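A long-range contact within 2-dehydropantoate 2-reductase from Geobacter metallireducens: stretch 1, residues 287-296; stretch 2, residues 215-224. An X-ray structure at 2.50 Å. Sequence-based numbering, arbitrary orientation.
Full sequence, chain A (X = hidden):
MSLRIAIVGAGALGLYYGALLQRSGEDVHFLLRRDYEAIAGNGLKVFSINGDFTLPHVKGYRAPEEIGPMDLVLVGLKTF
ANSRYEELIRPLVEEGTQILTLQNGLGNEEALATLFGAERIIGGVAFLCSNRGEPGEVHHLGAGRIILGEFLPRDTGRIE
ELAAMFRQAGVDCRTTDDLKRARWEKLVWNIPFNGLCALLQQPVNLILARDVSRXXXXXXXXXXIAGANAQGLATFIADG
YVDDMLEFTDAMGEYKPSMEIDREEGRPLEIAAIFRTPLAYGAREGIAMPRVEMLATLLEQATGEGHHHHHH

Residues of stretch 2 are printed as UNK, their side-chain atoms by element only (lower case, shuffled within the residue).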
# COMPACT_ATOMS: atom_id res chain seq x y z
N ILE A 287 -27.19 -16.35 -1.93
CA ILE A 287 -25.99 -16.18 -2.76
C ILE A 287 -25.00 -17.30 -2.49
O ILE A 287 -24.67 -17.60 -1.34
CB ILE A 287 -25.35 -14.75 -2.57
CG1 ILE A 287 -26.03 -13.72 -3.46
CG2 ILE A 287 -23.87 -14.75 -2.94
CD1 ILE A 287 -27.28 -13.11 -2.89
N ALA A 288 -24.55 -17.94 -3.57
CA ALA A 288 -23.53 -18.98 -3.50
C ALA A 288 -22.19 -18.37 -3.12
O ALA A 288 -21.62 -17.58 -3.87
CB ALA A 288 -23.44 -19.71 -4.83
N MET A 289 -21.71 -18.73 -1.93
CA MET A 289 -20.38 -18.31 -1.46
C MET A 289 -19.57 -19.50 -0.94
O MET A 289 -19.34 -19.62 0.27
CB MET A 289 -20.51 -17.23 -0.39
CG MET A 289 -20.75 -15.83 -0.94
SD MET A 289 -21.42 -14.67 0.27
CE MET A 289 -19.96 -13.85 0.90
N PRO A 290 -19.12 -20.40 -1.84
CA PRO A 290 -18.44 -21.63 -1.41
C PRO A 290 -17.07 -21.39 -0.78
O PRO A 290 -16.68 -22.12 0.14
CB PRO A 290 -18.28 -22.43 -2.71
CG PRO A 290 -19.17 -21.76 -3.71
CD PRO A 290 -19.22 -20.33 -3.31
N ARG A 291 -16.35 -20.38 -1.27
CA ARG A 291 -14.99 -20.13 -0.82
C ARG A 291 -14.96 -19.50 0.57
O ARG A 291 -14.20 -19.95 1.46
CB ARG A 291 -14.20 -19.30 -1.84
CG ARG A 291 -13.82 -20.10 -3.09
CD ARG A 291 -13.05 -19.26 -4.12
NE ARG A 291 -13.26 -19.77 -5.48
CZ ARG A 291 -14.29 -19.45 -6.26
NH1 ARG A 291 -15.23 -18.61 -5.85
NH2 ARG A 291 -14.39 -19.98 -7.47
N VAL A 292 -15.81 -18.49 0.77
CA VAL A 292 -15.95 -17.86 2.10
C VAL A 292 -16.34 -18.94 3.10
O VAL A 292 -15.81 -18.98 4.22
CB VAL A 292 -16.91 -16.63 2.10
CG1 VAL A 292 -16.78 -15.86 3.40
CG2 VAL A 292 -16.61 -15.68 0.91
N GLU A 293 -17.14 -19.90 2.66
CA GLU A 293 -17.65 -20.94 3.55
C GLU A 293 -16.59 -21.89 3.97
O GLU A 293 -16.40 -22.14 5.16
CB GLU A 293 -18.81 -21.71 2.93
CG GLU A 293 -20.16 -21.37 3.56
CD GLU A 293 -21.20 -22.45 3.35
OE1 GLU A 293 -20.97 -23.60 3.79
OE2 GLU A 293 -22.25 -22.15 2.75
N MET A 294 -15.89 -22.42 2.97
CA MET A 294 -14.75 -23.29 3.19
C MET A 294 -13.74 -22.60 4.10
O MET A 294 -13.32 -23.19 5.10
CB MET A 294 -14.12 -23.63 1.84
CG MET A 294 -13.06 -24.69 1.92
SD MET A 294 -12.65 -25.27 0.28
CE MET A 294 -11.07 -26.01 0.67
N LEU A 295 -13.42 -21.34 3.80
CA LEU A 295 -12.51 -20.54 4.63
C LEU A 295 -12.96 -20.41 6.09
O LEU A 295 -12.22 -20.78 7.00
CB LEU A 295 -12.29 -19.16 4.01
CG LEU A 295 -11.07 -18.34 4.46
CD1 LEU A 295 -9.86 -19.20 4.75
CD2 LEU A 295 -10.74 -17.32 3.38
N ALA A 296 -14.18 -19.91 6.30
CA ALA A 296 -14.75 -19.77 7.65
C ALA A 296 -14.61 -21.06 8.44
O ALA A 296 -14.14 -21.05 9.58
CB ALA A 296 -16.23 -19.34 7.58
N UNK A 215 -5.38 -15.82 -7.95
CA UNK A 215 -6.63 -16.26 -8.57
C UNK A 215 -7.67 -16.68 -7.52
O UNK A 215 -8.87 -16.43 -7.68
c UNK A 215 -7.09 -18.94 -11.38
c UNK A 215 -7.55 -17.93 -10.34
n UNK A 215 -8.88 -20.67 -11.62
c UNK A 215 -6.35 -17.40 -9.56
c UNK A 215 -8.24 -19.47 -12.23
N UNK A 216 -7.18 -17.30 -6.45
CA UNK A 216 -8.00 -17.66 -5.30
C UNK A 216 -8.55 -16.41 -4.61
O UNK A 216 -9.75 -16.31 -4.39
c UNK A 216 -7.10 -19.53 -2.08
c UNK A 216 -7.17 -18.45 -4.29
c UNK A 216 -7.79 -19.57 -3.44
c UNK A 216 -9.31 -19.51 -3.26
N UNK A 217 -7.65 -15.47 -4.29
CA UNK A 217 -8.00 -14.20 -3.68
C UNK A 217 -9.03 -13.47 -4.54
O UNK A 217 -10.04 -13.01 -4.01
c UNK A 217 -6.75 -13.33 -3.42
c UNK A 217 -7.12 -11.91 -3.02
c UNK A 217 -5.94 -13.93 -2.31
N UNK A 218 -8.80 -13.43 -5.85
CA UNK A 218 -9.77 -12.90 -6.81
C UNK A 218 -11.16 -13.51 -6.64
O UNK A 218 -12.14 -12.79 -6.58
n UNK A 218 -4.30 -12.10 -11.19
n UNK A 218 -6.44 -12.01 -10.36
c UNK A 218 -5.48 -12.66 -11.01
c UNK A 218 -7.78 -12.54 -10.11
c UNK A 218 -8.30 -12.12 -8.76
c UNK A 218 -9.31 -13.12 -8.25
n UNK A 218 -5.70 -13.89 -11.48
N UNK A 219 -11.21 -14.84 -6.55
CA UNK A 219 -12.46 -15.58 -6.44
C UNK A 219 -13.18 -15.34 -5.13
O UNK A 219 -14.40 -15.12 -5.12
N UNK A 220 -12.42 -15.36 -4.03
CA UNK A 220 -12.95 -15.03 -2.71
C UNK A 220 -13.55 -13.63 -2.73
O UNK A 220 -14.69 -13.43 -2.29
c UNK A 220 -12.32 -14.53 -0.29
c UNK A 220 -11.46 -16.60 -1.40
c UNK A 220 -10.11 -16.78 -0.70
c UNK A 220 -11.85 -15.14 -1.62
N UNK A 221 -12.78 -12.68 -3.27
CA UNK A 221 -13.20 -11.30 -3.43
C UNK A 221 -14.47 -11.10 -4.23
O UNK A 221 -15.37 -10.36 -3.80
c UNK A 221 -12.08 -10.49 -4.05
c UNK A 221 -11.02 -10.11 -3.06
s UNK A 221 -9.98 -8.80 -3.70
c UNK A 221 -8.96 -8.59 -2.26
N UNK A 222 -14.56 -11.77 -5.38
CA UNK A 222 -15.78 -11.73 -6.21
C UNK A 222 -17.06 -12.22 -5.49
O UNK A 222 -18.16 -11.77 -5.82
c UNK A 222 -14.72 -11.83 -8.56
c UNK A 222 -15.58 -12.51 -7.50
c UNK A 222 -14.06 -12.85 -9.52
c UNK A 222 -15.53 -10.82 -9.32
N UNK A 223 -16.90 -13.14 -4.54
CA UNK A 223 -18.02 -13.70 -3.79
C UNK A 223 -18.56 -12.69 -2.80
O UNK A 223 -19.77 -12.50 -2.70
c UNK A 223 -17.59 -14.97 -3.06
c UNK A 223 -17.38 -16.17 -3.97
o UNK A 223 -17.21 -17.48 -1.96
c UNK A 223 -17.05 -17.45 -3.20
o UNK A 223 -16.63 -18.42 -3.86
N UNK A 224 -17.64 -12.05 -2.07
CA UNK A 224 -17.94 -10.98 -1.12
C UNK A 224 -18.67 -9.81 -1.80
O UNK A 224 -19.63 -9.27 -1.25
c UNK A 224 -15.94 -11.63 0.28
c UNK A 224 -16.95 -9.38 0.59
c UNK A 224 -16.65 -10.47 -0.42

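Position 215 opens the hidden helical stretch with an unbranched chain of four carbons ending in a nitrogen; it touches nothing on stretch 1, and it is Lys 215. Position 216 has four side-chain carbons, forked at the second, and the end of the chain comes nearer to stretch 1 than its sideways CA-to-CB bond suggests. This is Leu 216, whose CD2 lies 3.8 Å from Arg 291 CD. At position 217 one carbon carries two others and the CA-to-CB bond points away from stretch 1, which gives Val 217. Position 218 runs through three carbons and a nitrogen to a carbon bearing two more nitrogens: a guanidinium, hence Arg 218, also out of reach.

Position 219 has no side-chain atoms and is Gly 219. Its CA lies over one face of the Arg 291 guanidinium, and an ideal CB placed here would come within a tight 3.1 Å of Arg 291 NE, so the bare backbone leaves room for the arginine to pass. Position 220 carries four carbons, forked at the first, with one arm two carbons long, resting against Arg 291 and Leu 295. This is Ile 220; its CG1 packs 3.9 Å from Arg 291 CB, and its CD1 meets Leu 295 CD2 at 4.2 Å.

Position 221, two carbons, a sulfur and a terminal carbon without branching, is Met 221; its CA-to-CB bond points away from stretch 1. Position 222 again has four carbons forked at the second, with no contact to stretch 1, and is Leu 222. At position 223 three carbons stand in a row, the third carrying two oxygens that reach the backbone of Arg 291 and Val 292 and the Arg 291 guanidinium; the CA-to-CB bond points toward stretch 1. This is Glu 223. Position 224 has one carbon carrying two, one of which meets Val 292, and is Val 224; its CG2 lies 4.2 Å from Val 292 CG2.

The contact centres on Glu 223, whose carboxylate meets the first turn of helix 290-296, where backbone amides lack acceptors from a preceding turn. Val 292 N donates to Glu 223 OE1 at 3.2 Å with nearly straight geometry, whereas Arg 291 N makes weak bonds to Glu 223 OE1 at 3.1 Å and OE2 at 3.3 Å. The same carboxylate forms a salt bridge, Arg 291 NH1 to Glu 223 OE2, at a very short 2.4 Å. Arg 291 thus engages Glu 223 through both backbone and side chain, settling as a knob among Leu 216, Gly 219, Ile 220 and Glu 223. Apolar contacts from Val 292 and Leu 295 supplement this polar junction as the helices cross at -107°.

Stretch 2 215-224: KLVRGIMLEV
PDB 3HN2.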